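Local coordinates for Rho GTPase-activating protein 15 (Homo sapiens, PDB 3BYI) that switches off Rho-type GTPases such as RAC1 by stimulating GTP hydrolysis through its all-helical RhoGAP domain, at residues K26-E29 / V35-F38; W37-C42 / M98-L103; E114-A119 / Q137-P142. All coordinates share one frame; numbering follows the deposited sequence.

Contact 1: residues K26-E29 / V35-F38; sequences KVCE and VPWF
Val27 and Cys28, neighbours on helix 24-31, both press on the ring of Pro36, the residue just before helix 37-49. The contact across the two segments is apolar packing. The branch CG1 of Val27 does the touching, with CB of Pro36 3.9 Å from Val27 CG1 and CG of the same ring 4.1 Å from it. CG1 is anti to the backbone N (chi1 168°), a setting that sends this methyl at the proline, and the two side chains cross at about a right angle. Cys28 meets the other end of the ring: its SG lies 3.7 Å from CD of Pro36 and 3.9 Å from CG. With chi1 -78° the sulfur sits opposite its own carbonyl carbon, which directs it at the CD end of the ring. The three ring carbons of Pro36 are thus shared, CB going to the valine, CD to the cysteine and CG to both. Close backbones make this possible, the CA atoms of Cys28 and Pro36 being 5.7 Å apart. The sulfur also reaches the main chain one residue back, with Cys28 SG 3.9 Å from Val35 N. All four touching residues are buried, and Thr146 of helix 141-159 covers Val35 and Pro36 from outside the pair.

Polar interactions enter through the surroundings. Pro36 is the N-cap residue of helix 37-49 but has no polar side-chain atom with which to cap it; instead, the first amide of that helix, Trp37 N, is hydrogen-bonded to Glu31 OE1. This carboxylate, coming from helix 24-31, would also suit the positive end of the helix dipole.

Two consecutive helices joined by a short turn, the second started by a proline packed back on the first, form this part of the all-helical RhoGAP fold.

Contact 2: residues W37-C42 / M98-L103; sequences WFVKQC and MFFREL
Val39 and Phe99 bury the most surface in this pairing of helices 37-49 and 89-102, followed by Phe38. Methyl CG2 of Val39 meets the Phe99 ring obliquely, 3.6 Å from CE2 and 3.7 Å from CD2. Its valine has chi1 170°, which places CG2 opposite the carbonyl carbon and over toward the phenylalanine. That methyl also lies 3.9 Å from Phe100 CZ, so it touches both aromatic rings, in directions roughly at right angles, and Phe99 CD2 in turn sits over the centre of the Phe100 ring. Phe38 joins in with its rim: CE2 is 4.2 Å from Phe99 CB, which lies near the plane of the Phe38 ring.

The segments run nearly antiparallel, at 152°, with their axes 11.5 Å apart at closest. Large aromatic side chains fill this wide spacing, and no hydrogen bond spans it. Around the pair, Phe38 also packs on Leu69 and Val73 of helix 63-74, Val39 reaches Leu96 a turn earlier on helix 89-102, and Phe100 extends to Thr178 and Leu179 of helix 168-180, tying four helices together in the domain interior.

Contact 3: residues E114-A119 / Q137-P142; sequences EQFVEA and QKLPPP
A thin, partly buried contact between side chains joins helix 110-120 to the bend where helix 125-138 gives way to helix 141-159. Its inner half is apolar: CZ of Phe116 meets CD1 of Leu139 at 4.5 Å, a loose approach in which the methyl lies at the edge of the ring, near its plane. The backbones stay well separated, and the long side chains do the bridging. With chi1 -83° the Phe116 ring is carried so that its CZ end approaches Leu139, and its neighbour Phe108 meets it edge-to-face. Leu135 of helix 125-138 touches both Gln115 and Phe116, so the preceding turn of that helix widens the interface.

In the RhoGAP domain, a bundle made of helices without strands, the successive helices 110-120 and 125-138 pack together here, Ala119 on Ala131 and Val132, before the chain enters helix 141-159. Pro140 takes the N-cap position there, and Pro141 and Pro142 open the first turn, where proline fits well because a missing N-H costs no helical bond.

The outer half is more polar and more exposed. Gln115 OE1 comes to 4.3 Å from Lys138 CD, the aliphatic part of the lysine rather than its ammonium group. At the end of the lysine chain a bend (chi4 77°) turns NZ, which makes a weak hydrogen bond back to Ser134 O in its own helix.

In the fold
Contacts 1 and 2 have centres 9 Å apart and share Trp37 and Phe38, where the turn before helix 37-49 leads into its first turns. They also touch directly: Pro36 CG lies 3.8 Å from Phe99 CZ, carrying the packing from helix 24-31 through the proline to helix 89-102. Contact 3 is farther off, its centre about 20 Å from either of the others, yet it meets contact 1 where Cys28 SG is 3.9 Å from Pro142 CB. Between contacts 2 and 3 the nearest atoms are about 8 Å apart. All three lie away from Arg58, the predicted arginine finger, and belong to the helical scaffold of the domain.

Contact 1: residues K26-E29 / V35-F38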
ATOM      1  N   LYS A  26      -2.219  -4.365  14.472  1.00 45.17           N
ATOM      2  CA  LYS A  26      -3.094  -5.448  14.888  1.00 46.38           C
ATOM      3  C   LYS A  26      -3.102  -6.578  13.875  1.00 45.71           C
ATOM      4  O   LYS A  26      -3.137  -7.741  14.258  1.00 42.91           O
ATOM      5  CB  LYS A  26      -4.523  -4.943  15.129  1.00 47.70           C
ATOM      6  CG  LYS A  26      -4.654  -4.015  16.344  1.00 53.26           C
ATOM      7  CD  LYS A  26      -5.807  -4.450  17.265  1.00 68.37           C
ATOM      8  N   VAL A  27      -3.089  -6.249  12.575  1.00 45.22           N
ATOM      9  CA  VAL A  27      -3.058  -7.314  11.548  1.00 45.08           C
ATOM     10  C   VAL A  27      -1.785  -8.143  11.725  1.00 46.19           C
ATOM     11  O   VAL A  27      -1.831  -9.383  11.746  1.00 47.03           O
ATOM     12  CB  VAL A  27      -3.172  -6.764  10.118  1.00 46.80           C
ATOM     13  CG1 VAL A  27      -2.837  -7.856   9.068  1.00 39.86           C
ATOM     14  CG2 VAL A  27      -4.582  -6.139   9.913  1.00 39.76           C
ATOM     15  N   CYS A  28      -0.675  -7.440  11.917  1.00 46.46           N
ATOM     16  CA  CYS A  28       0.637  -8.038  11.999  1.00 45.95           C
ATOM     17  C   CYS A  28       0.799  -8.788  13.293  1.00 46.59           C
ATOM     18  O   CYS A  28       1.393  -9.851  13.317  1.00 44.96           O
ATOM     19  CB  CYS A  28       1.725  -6.971  11.807  1.00 43.48           C
ATOM     20  SG  CYS A  28       1.992  -6.457  10.036  1.00 40.70           S
ATOM     21  N   GLU A  29       0.220  -8.273  14.377  1.00 50.34           N
ATOM     22  CA  GLU A  29       0.347  -8.942  15.682  1.00 46.31           C
ATOM     23  C   GLU A  29      -0.368 -10.303  15.659  1.00 47.39           C
ATOM     24  O   GLU A  29       0.120 -11.324  16.221  1.00 45.42           O
ATOM     25  CB  GLU A  29      -0.227  -8.043  16.769  1.00 49.06           C
ATOM     26  CG  GLU A  29       0.076  -8.462  18.240  1.00 60.42           C
ATOM     27  CD  GLU A  29       1.507  -8.093  18.689  1.00 66.48           C
ATOM     28  OE1 GLU A  29       2.238  -7.416  17.912  1.00 65.06           O
ATOM     29  OE2 GLU A  29       1.884  -8.491  19.821  1.00 74.51           O
ATOM     30  N   VAL A  35       4.980  -7.918   8.094  1.00 43.79           N
ATOM     31  CA  VAL A  35       4.322  -7.652   6.831  1.00 43.15           C
ATOM     32  C   VAL A  35       3.084  -8.527   6.692  1.00 43.39           C
ATOM     33  O   VAL A  35       3.181  -9.733   6.803  1.00 44.57           O
ATOM     34  CB  VAL A  35       5.250  -7.932   5.623  1.00 45.27           C
ATOM     35  CG1 VAL A  35       4.584  -7.441   4.362  1.00 37.82           C
ATOM     36  CG2 VAL A  35       6.607  -7.271   5.817  1.00 39.67           C
ATOM     37  N   PRO A  36       1.912  -7.924   6.459  1.00 44.25           N
ATOM     38  CA  PRO A  36       0.734  -8.761   6.303  1.00 45.50           C
ATOM     39  C   PRO A  36       0.820  -9.762   5.154  1.00 45.70           C
ATOM     40  O   PRO A  36       1.228  -9.434   4.046  1.00 46.94           O
ATOM     41  CB  PRO A  36      -0.389  -7.754   6.029  1.00 45.06           C
ATOM     42  CG  PRO A  36       0.106  -6.471   6.569  1.00 49.34           C
ATOM     43  CD  PRO A  36       1.585  -6.491   6.369  1.00 43.85           C
ATOM     44  N   TRP A  37       0.413 -10.982   5.434  1.00 48.78           N
ATOM     45  CA  TRP A  37       0.316 -12.029   4.417  1.00 49.18           C
ATOM     46  C   TRP A  37      -0.427 -11.579   3.163  1.00 46.74           C
ATOM     47  O   TRP A  37      -0.035 -11.951   2.073  1.00 46.14           O
ATOM     48  CB  TRP A  37      -0.369 -13.285   4.971  1.00 50.93           C
ATOM     49  CG  TRP A  37       0.572 -14.062   5.745  1.00 56.29           C
ATOM     50  CD1 TRP A  37       0.612 -14.203   7.096  1.00 60.45           C
ATOM     51  CD2 TRP A  37       1.689 -14.759   5.231  1.00 59.29           C
ATOM     52  NE1 TRP A  37       1.685 -14.958   7.453  1.00 56.16           N
ATOM     53  CE2 TRP A  37       2.362 -15.327   6.324  1.00 58.77           C
ATOM     54  CE3 TRP A  37       2.186 -14.969   3.941  1.00 58.16           C
ATOM     55  CZ2 TRP A  37       3.495 -16.130   6.170  1.00 64.95           C
ATOM     56  CZ3 TRP A  37       3.312 -15.730   3.782  1.00 63.48           C
ATOM     57  CH2 TRP A  37       3.966 -16.306   4.892  1.00 65.50           C
ATOM     58  N   PHE A  38      -1.515 -10.821   3.318  1.00 44.70           N
ATOM     59  CA  PHE A  38      -2.308 -10.427   2.156  1.00 46.47           C
ATOM     60  C   PHE A  38      -1.500  -9.518   1.218  1.00 46.59           C
ATOM     61  O   PHE A  38      -1.626  -9.609   0.008  1.00 44.37           O
ATOM     62  CB  PHE A  38      -3.605  -9.728   2.546  1.00 46.88           C
ATOM     63  CG  PHE A  38      -4.437  -9.288   1.341  1.00 45.50           C
ATOM     64  CD1 PHE A  38      -5.014 -10.224   0.498  1.00 46.34           C
ATOM     65  CD2 PHE A  38      -4.641  -7.942   1.062  1.00 42.02           C
ATOM     66  CE1 PHE A  38      -5.828  -9.818  -0.581  1.00 47.88           C
ATOM     67  CE2 PHE A  38      -5.398  -7.558  -0.007  1.00 41.84           C
ATOM     68  CZ  PHE A  38      -6.005  -8.493  -0.821  1.00 44.40           C
TER

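Contact 2: residues W37-C42 / M98-L103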
ATOM      1  N   TRP A  37       0.413 -10.982   5.434  1.00 48.78           N
ATOM      2  CA  TRP A  37       0.316 -12.029   4.417  1.00 49.18           C
ATOM      3  C   TRP A  37      -0.427 -11.579   3.163  1.00 46.74           C
ATOM      4  O   TRP A  37      -0.035 -11.951   2.073  1.00 46.14           O
ATOM      5  CB  TRP A  37      -0.369 -13.285   4.971  1.00 50.93           C
ATOM      6  CG  TRP A  37       0.572 -14.062   5.745  1.00 56.29           C
ATOM      7  CD1 TRP A  37       0.612 -14.203   7.096  1.00 60.45           C
ATOM      8  CD2 TRP A  37       1.689 -14.759   5.231  1.00 59.29           C
ATOM      9  NE1 TRP A  37       1.685 -14.958   7.453  1.00 56.16           N
ATOM     10  CE2 TRP A  37       2.362 -15.327   6.324  1.00 58.77           C
ATOM     11  CE3 TRP A  37       2.186 -14.969   3.941  1.00 58.16           C
ATOM     12  CZ2 TRP A  37       3.495 -16.130   6.170  1.00 64.95           C
ATOM     13  CZ3 TRP A  37       3.312 -15.730   3.782  1.00 63.48           C
ATOM     14  CH2 TRP A  37       3.966 -16.306   4.892  1.00 65.50           C
ATOM     15  N   PHE A  38      -1.515 -10.821   3.318  1.00 44.70           N
ATOM     16  CA  PHE A  38      -2.308 -10.427   2.156  1.00 46.47           C
ATOM     17  C   PHE A  38      -1.500  -9.518   1.218  1.00 46.59           C
ATOM     18  O   PHE A  38      -1.626  -9.609   0.008  1.00 44.37           O
ATOM     19  CB  PHE A  38      -3.605  -9.728   2.546  1.00 46.88           C
ATOM     20  CG  PHE A  38      -4.437  -9.288   1.341  1.00 45.50           C
ATOM     21  CD1 PHE A  38      -5.014 -10.224   0.498  1.00 46.34           C
ATOM     22  CD2 PHE A  38      -4.641  -7.942   1.062  1.00 42.02           C
ATOM     23  CE1 PHE A  38      -5.828  -9.818  -0.581  1.00 47.88           C
ATOM     24  CE2 PHE A  38      -5.398  -7.558  -0.007  1.00 41.84           C
ATOM     25  CZ  PHE A  38      -6.005  -8.493  -0.821  1.00 44.40           C
ATOM     26  N   VAL A  39      -0.676  -8.647   1.811  1.00 46.41           N
ATOM     27  CA  VAL A  39       0.201  -7.788   1.062  1.00 44.08           C
ATOM     28  C   VAL A  39       1.240  -8.619   0.260  1.00 44.24           C
ATOM     29  O   VAL A  39       1.524  -8.344  -0.899  1.00 43.52           O
ATOM     30  CB  VAL A  39       0.906  -6.744   1.987  1.00 42.49           C
ATOM     31  CG1 VAL A  39       2.043  -5.976   1.223  1.00 42.00           C
ATOM     32  CG2 VAL A  39      -0.128  -5.770   2.603  1.00 41.98           C
ATOM     33  N   LYS A  40       1.806  -9.639   0.890  1.00 46.77           N
ATOM     34  CA  LYS A  40       2.784 -10.461   0.216  1.00 45.61           C
ATOM     35  C   LYS A  40       2.131 -11.341  -0.866  1.00 45.80           C
ATOM     36  O   LYS A  40       2.725 -11.596  -1.916  1.00 45.82           O
ATOM     37  CB  LYS A  40       3.585 -11.256   1.223  1.00 47.57           C
ATOM     38  CG  LYS A  40       4.440 -10.388   2.141  1.00 47.79           C
ATOM     39  CD  LYS A  40       5.391 -11.235   3.052  1.00 49.32           C
ATOM     40  CE  LYS A  40       4.676 -12.038   4.085  1.00 52.81           C
ATOM     41  NZ  LYS A  40       5.629 -12.718   5.048  1.00 50.91           N
ATOM     42  N   GLN A  41       0.913 -11.810  -0.621  1.00 46.69           N
ATOM     43  CA  GLN A  41       0.176 -12.564  -1.635  1.00 46.73           C
ATOM     44  C   GLN A  41      -0.104 -11.751  -2.894  1.00 44.77           C
ATOM     45  O   GLN A  41      -0.040 -12.279  -4.000  1.00 44.57           O
ATOM     46  CB  GLN A  41      -1.183 -12.984  -1.132  1.00 45.62           C
ATOM     47  CG  GLN A  41      -1.222 -14.324  -0.598  1.00 55.61           C
ATOM     48  CD  GLN A  41      -2.621 -14.836  -0.502  1.00 59.80           C
ATOM     49  OE1 GLN A  41      -3.397 -14.371   0.328  1.00 58.35           O
ATOM     50  NE2 GLN A  41      -2.958 -15.817  -1.356  1.00 51.57           N
ATOM     51  N   CYS A  42      -0.542 -10.512  -2.696  1.00 47.12           N
ATOM     52  CA  CYS A  42      -0.877  -9.635  -3.800  1.00 45.42           C
ATOM     53  C   CYS A  42       0.344  -9.300  -4.615  1.00 43.36           C
ATOM     54  O   CYS A  42       0.332  -9.420  -5.824  1.00 46.37           O
ATOM     55  CB  CYS A  42      -1.537  -8.350  -3.280  1.00 49.27           C
ATOM     56  SG  CYS A  42      -3.280  -8.601  -2.815  1.00 42.37           S
ATOM     57  N   MET A  98      -6.745  -0.910  -1.843  1.00 42.07           N
ATOM     58  CA  MET A  98      -7.889  -0.798  -0.927  1.00 43.74           C
ATOM     59  C   MET A  98      -7.503  -1.168   0.509  1.00 42.47           C
ATOM     60  O   MET A  98      -8.003  -0.556   1.453  1.00 43.97           O
ATOM     61  CB  MET A  98      -9.058  -1.701  -1.388  1.00 42.64           C
ATOM     62  CG  MET A  98     -10.266  -1.617  -0.495  1.00 45.67           C
ATOM     63  SD  MET A  98     -11.721  -2.530  -1.039  1.00 50.68           S
ATOM     64  CE  MET A  98     -12.288  -1.390  -2.324  1.00 43.80           C
ATOM     65  N   PHE A  99      -6.644  -2.172   0.659  1.00 43.15           N
ATOM     66  CA  PHE A  99      -6.118  -2.565   1.963  1.00 43.77           C
ATOM     67  C   PHE A  99      -5.400  -1.391   2.592  1.00 43.22           C
ATOM     68  O   PHE A  99      -5.695  -1.007   3.719  1.00 42.41           O
ATOM     69  CB  PHE A  99      -5.195  -3.795   1.849  1.00 45.19           C
ATOM     70  CG  PHE A  99      -4.493  -4.153   3.142  1.00 44.40           C
ATOM     71  CD1 PHE A  99      -5.160  -4.886   4.129  1.00 41.54           C
ATOM     72  CD2 PHE A  99      -3.182  -3.742   3.375  1.00 41.14           C
ATOM     73  CE1 PHE A  99      -4.538  -5.196   5.286  1.00 39.29           C
ATOM     74  CE2 PHE A  99      -2.538  -4.034   4.579  1.00 37.44           C
ATOM     75  CZ  PHE A  99      -3.185  -4.774   5.514  1.00 41.76           C
ATOM     76  N   PHE A 100      -4.490  -0.773   1.847  1.00 42.85           N
ATOM     77  CA  PHE A 100      -3.752   0.363   2.384  1.00 40.96           C
ATOM     78  C   PHE A 100      -4.636   1.588   2.664  1.00 43.46           C
ATOM     79  O   PHE A 100      -4.436   2.307   3.658  1.00 43.16           O
ATOM     80  CB  PHE A 100      -2.598   0.723   1.480  1.00 44.84           C
ATOM     81  CG  PHE A 100      -1.455  -0.245   1.574  1.00 44.86           C
ATOM     82  CD1 PHE A 100      -1.190  -1.134   0.534  1.00 46.30           C
ATOM     83  CD2 PHE A 100      -0.675  -0.291   2.715  1.00 40.58           C
ATOM     84  CE1 PHE A 100      -0.154  -2.041   0.638  1.00 43.04           C
ATOM     85  CE2 PHE A 100       0.380  -1.164   2.817  1.00 45.09           C
ATOM     86  CZ  PHE A 100       0.644  -2.044   1.780  1.00 44.22           C
ATOM     87  N   ARG A 101      -5.641   1.800   1.806  1.00 44.72           N
ATOM     88  CA  ARG A 101      -6.583   2.906   1.993  1.00 44.13           C
ATOM     89  C   ARG A 101      -7.490   2.691   3.204  1.00 42.56           C
ATOM     90  O   ARG A 101      -7.922   3.656   3.801  1.00 40.27           O
ATOM     91  CB  ARG A 101      -7.453   3.156   0.731  1.00 45.70           C
ATOM     92  CG  ARG A 101      -6.729   3.908  -0.400  1.00 49.15           C
ATOM     93  CD  ARG A 101      -7.426   3.735  -1.783  1.00 55.62           C
ATOM     94  NE  ARG A 101      -6.536   4.170  -2.869  1.00 66.84           N
ATOM     95  CZ  ARG A 101      -6.619   3.796  -4.152  1.00 65.35           C
ATOM     96  NH1 ARG A 101      -7.572   2.980  -4.588  1.00 62.65           N
ATOM     97  NH2 ARG A 101      -5.734   4.262  -5.026  1.00 63.79           N
ATOM     98  N   GLU A 102      -7.769   1.433   3.543  1.00 44.62           N
ATOM     99  CA  GLU A 102      -8.715   1.122   4.632  1.00 43.47           C
ATOM    100  C   GLU A 102      -8.019   0.980   5.990  1.00 42.86           C
ATOM    101  O   GLU A 102      -8.686   0.883   6.970  1.00 41.04           O
ATOM    102  CB  GLU A 102      -9.578  -0.115   4.265  1.00 41.99           C
ATOM    103  CG  GLU A 102     -10.881  -0.164   5.034  1.00 41.98           C
ATOM    104  CD  GLU A 102     -11.834  -1.206   4.532  1.00 47.12           C
ATOM    105  OE1 GLU A 102     -11.720  -1.634   3.368  1.00 44.95           O
ATOM    106  OE2 GLU A 102     -12.702  -1.612   5.332  1.00 51.17           O
ATOM    107  N   LEU A 103      -6.688   0.984   6.045  1.00 42.57           N
ATOM    108  CA  LEU A 103      -5.971   0.974   7.314  1.00 43.58           C
ATOM    109  C   LEU A 103      -6.488   2.134   8.103  1.00 43.00           C
ATOM    110  O   LEU A 103      -6.698   3.162   7.529  1.00 43.90           O
ATOM    111  CB  LEU A 103      -4.475   1.142   7.055  1.00 44.15           C
ATOM    112  CG  LEU A 103      -3.768  -0.080   6.461  1.00 43.79           C
ATOM    113  CD1 LEU A 103      -2.303   0.199   6.219  1.00 35.72           C
ATOM    114  CD2 LEU A 103      -3.905  -1.215   7.398  1.00 36.90           C
TER

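Contact 3: residues E114-A119 / Q137-P142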
ATOM      1  N   GLU A 114       5.140  15.314   9.267  1.00 48.30           N
ATOM      2  CA  GLU A 114       5.914  16.559   9.328  1.00 48.45           C
ATOM      3  C   GLU A 114       7.409  16.297   9.124  1.00 48.84           C
ATOM      4  O   GLU A 114       8.081  17.058   8.429  1.00 48.80           O
ATOM      5  CB  GLU A 114       5.667  17.329  10.630  1.00 46.59           C
ATOM      6  N   GLN A 115       7.912  15.201   9.701  1.00 50.57           N
ATOM      7  CA  GLN A 115       9.329  14.842   9.597  1.00 51.04           C
ATOM      8  C   GLN A 115       9.726  14.435   8.196  1.00 48.37           C
ATOM      9  O   GLN A 115      10.828  14.775   7.778  1.00 50.16           O
ATOM     10  CB  GLN A 115       9.726  13.726  10.589  1.00 52.09           C
ATOM     11  CG  GLN A 115      10.046  14.171  12.058  1.00 53.80           C
ATOM     12  CD  GLN A 115      10.290  12.962  13.034  1.00 63.97           C
ATOM     13  OE1 GLN A 115      11.449  12.574  13.253  1.00 67.67           O
ATOM     14  NE2 GLN A 115       9.207  12.367  13.599  1.00 55.05           N
ATOM     15  N   PHE A 116       8.863  13.666   7.509  1.00 48.78           N
ATOM     16  CA  PHE A 116       9.074  13.218   6.091  1.00 45.80           C
ATOM     17  C   PHE A 116       9.014  14.382   5.107  1.00 44.98           C
ATOM     18  O   PHE A 116       9.792  14.430   4.145  1.00 40.44           O
ATOM     19  CB  PHE A 116       8.031  12.165   5.640  1.00 45.05           C
ATOM     20  CG  PHE A 116       8.352  10.722   6.049  1.00 45.07           C
ATOM     21  CD1 PHE A 116       7.629  10.086   7.041  1.00 42.89           C
ATOM     22  CD2 PHE A 116       9.378  10.018   5.434  1.00 49.96           C
ATOM     23  CE1 PHE A 116       7.929   8.763   7.425  1.00 48.00           C
ATOM     24  CE2 PHE A 116       9.669   8.705   5.791  1.00 45.45           C
ATOM     25  CZ  PHE A 116       8.948   8.074   6.795  1.00 45.11           C
ATOM     26  N   VAL A 117       8.073  15.299   5.337  1.00 47.17           N
ATOM     27  CA  VAL A 117       8.005  16.554   4.559  1.00 48.84           C
ATOM     28  C   VAL A 117       9.278  17.382   4.698  1.00 49.00           C
ATOM     29  O   VAL A 117       9.800  17.853   3.690  1.00 50.34           O
ATOM     30  CB  VAL A 117       6.798  17.449   4.968  1.00 50.67           C
ATOM     31  CG1 VAL A 117       6.893  18.835   4.302  1.00 49.65           C
ATOM     32  CG2 VAL A 117       5.497  16.782   4.610  1.00 45.30           C
ATOM     33  N   GLU A 118       9.751  17.590   5.934  1.00 47.64           N
ATOM     34  CA  GLU A 118      11.035  18.270   6.176  1.00 50.85           C
ATOM     35  C   GLU A 118      12.156  17.571   5.419  1.00 49.69           C
ATOM     36  O   GLU A 118      13.068  18.229   4.881  1.00 48.36           O
ATOM     37  CB  GLU A 118      11.419  18.262   7.665  1.00 50.24           C
ATOM     38  CG  GLU A 118      10.679  19.246   8.548  1.00 59.80           C
ATOM     39  CD  GLU A 118      11.217  19.273   9.997  1.00 63.09           C
ATOM     40  OE1 GLU A 118      12.199  18.548  10.290  1.00 76.83           O
ATOM     41  OE2 GLU A 118      10.658  20.028  10.838  1.00 79.25           O
ATOM     42  N   ALA A 119      12.101  16.234   5.425  1.00 48.45           N
ATOM     43  CA  ALA A 119      13.110  15.408   4.764  1.00 48.65           C
ATOM     44  C   ALA A 119      13.180  15.654   3.272  1.00 48.77           C
ATOM     45  O   ALA A 119      14.277  15.875   2.763  1.00 48.17           O
ATOM     46  CB  ALA A 119      12.901  13.912   5.049  1.00 47.10           C
ATOM     47  N   GLN A 137      14.091   4.183   9.811  1.00 45.00           N
ATOM     48  CA  GLN A 137      14.666   3.481  10.975  1.00 46.26           C
ATOM     49  C   GLN A 137      13.954   3.812  12.292  1.00 43.89           C
ATOM     50  O   GLN A 137      14.072   3.070  13.254  1.00 44.80           O
ATOM     51  CB  GLN A 137      16.186   3.745  11.083  1.00 46.86           C
ATOM     52  CG  GLN A 137      17.017   2.968  10.022  1.00 52.52           C
ATOM     53  CD  GLN A 137      18.437   3.530   9.763  1.00 53.28           C
ATOM     54  OE1 GLN A 137      18.780   4.650  10.172  1.00 63.36           O
ATOM     55  NE2 GLN A 137      19.257   2.746   9.048  1.00 54.79           N
ATOM     56  N   LYS A 138      13.225   4.921  12.354  1.00 43.72           N
ATOM     57  CA  LYS A 138      12.450   5.215  13.554  1.00 45.28           C
ATOM     58  C   LYS A 138      11.042   4.602  13.534  1.00 43.82           C
ATOM     59  O   LYS A 138      10.369   4.606  14.538  1.00 43.54           O
ATOM     60  CB  LYS A 138      12.381   6.719  13.829  1.00 43.75           C
ATOM     61  CG  LYS A 138      13.740   7.387  14.077  1.00 46.20           C
ATOM     62  CD  LYS A 138      13.612   8.926  14.132  1.00 47.09           C
ATOM     63  CE  LYS A 138      14.975   9.629  14.146  1.00 47.87           C
ATOM     64  NZ  LYS A 138      15.632   9.676  12.781  1.00 51.72           N
ATOM     65  N   LEU A 139      10.602   4.065  12.404  1.00 43.66           N
ATOM     66  CA  LEU A 139       9.230   3.544  12.312  1.00 43.46           C
ATOM     67  C   LEU A 139       8.988   2.252  13.099  1.00 43.65           C
ATOM     68  O   LEU A 139       9.923   1.502  13.389  1.00 44.41           O
ATOM     69  CB  LEU A 139       8.861   3.285  10.872  1.00 41.88           C
ATOM     70  CG  LEU A 139       8.635   4.463   9.951  1.00 44.51           C
ATOM     71  CD1 LEU A 139       8.802   3.965   8.523  1.00 37.83           C
ATOM     72  CD2 LEU A 139       7.259   5.096  10.188  1.00 39.54           C
ATOM     73  N   PRO A 140       7.720   1.968  13.429  1.00 44.01           N
ATOM     74  CA  PRO A 140       7.452   0.676  14.027  1.00 44.16           C
ATOM     75  C   PRO A 140       7.755  -0.405  12.976  1.00 43.20           C
ATOM     76  O   PRO A 140       7.497  -0.209  11.783  1.00 41.17           O
ATOM     77  CB  PRO A 140       5.958   0.739  14.352  1.00 44.98           C
ATOM     78  CG  PRO A 140       5.587   2.160  14.259  1.00 42.16           C
ATOM     79  CD  PRO A 140       6.484   2.743  13.249  1.00 44.58           C
ATOM     80  N   PRO A 141       8.342  -1.522  13.395  1.00 42.10           N
ATOM     81  CA  PRO A 141       8.780  -2.482  12.364  1.00 43.67           C
ATOM     82  C   PRO A 141       7.724  -2.891  11.311  1.00 42.25           C
ATOM     83  O   PRO A 141       8.082  -3.118  10.165  1.00 43.61           O
ATOM     84  CB  PRO A 141       9.245  -3.697  13.182  1.00 41.99           C
ATOM     85  CG  PRO A 141       9.555  -3.137  14.545  1.00 42.68           C
ATOM     86  CD  PRO A 141       8.650  -1.977  14.761  1.00 43.87           C
ATOM     87  N   PRO A 142       6.442  -3.028  11.701  1.00 42.43           N
ATOM     88  CA  PRO A 142       5.485  -3.311  10.635  1.00 43.33           C
ATOM     89  C   PRO A 142       5.415  -2.264   9.548  1.00 43.01           C
ATOM     90  O   PRO A 142       5.204  -2.614   8.397  1.00 43.99           O
ATOM     91  CB  PRO A 142       4.141  -3.429  11.382  1.00 45.08           C
ATOM     92  CG  PRO A 142       4.516  -3.732  12.791  1.00 40.09           C
ATOM     93  CD  PRO A 142       5.796  -3.015  13.027  1.00 40.74           C
TER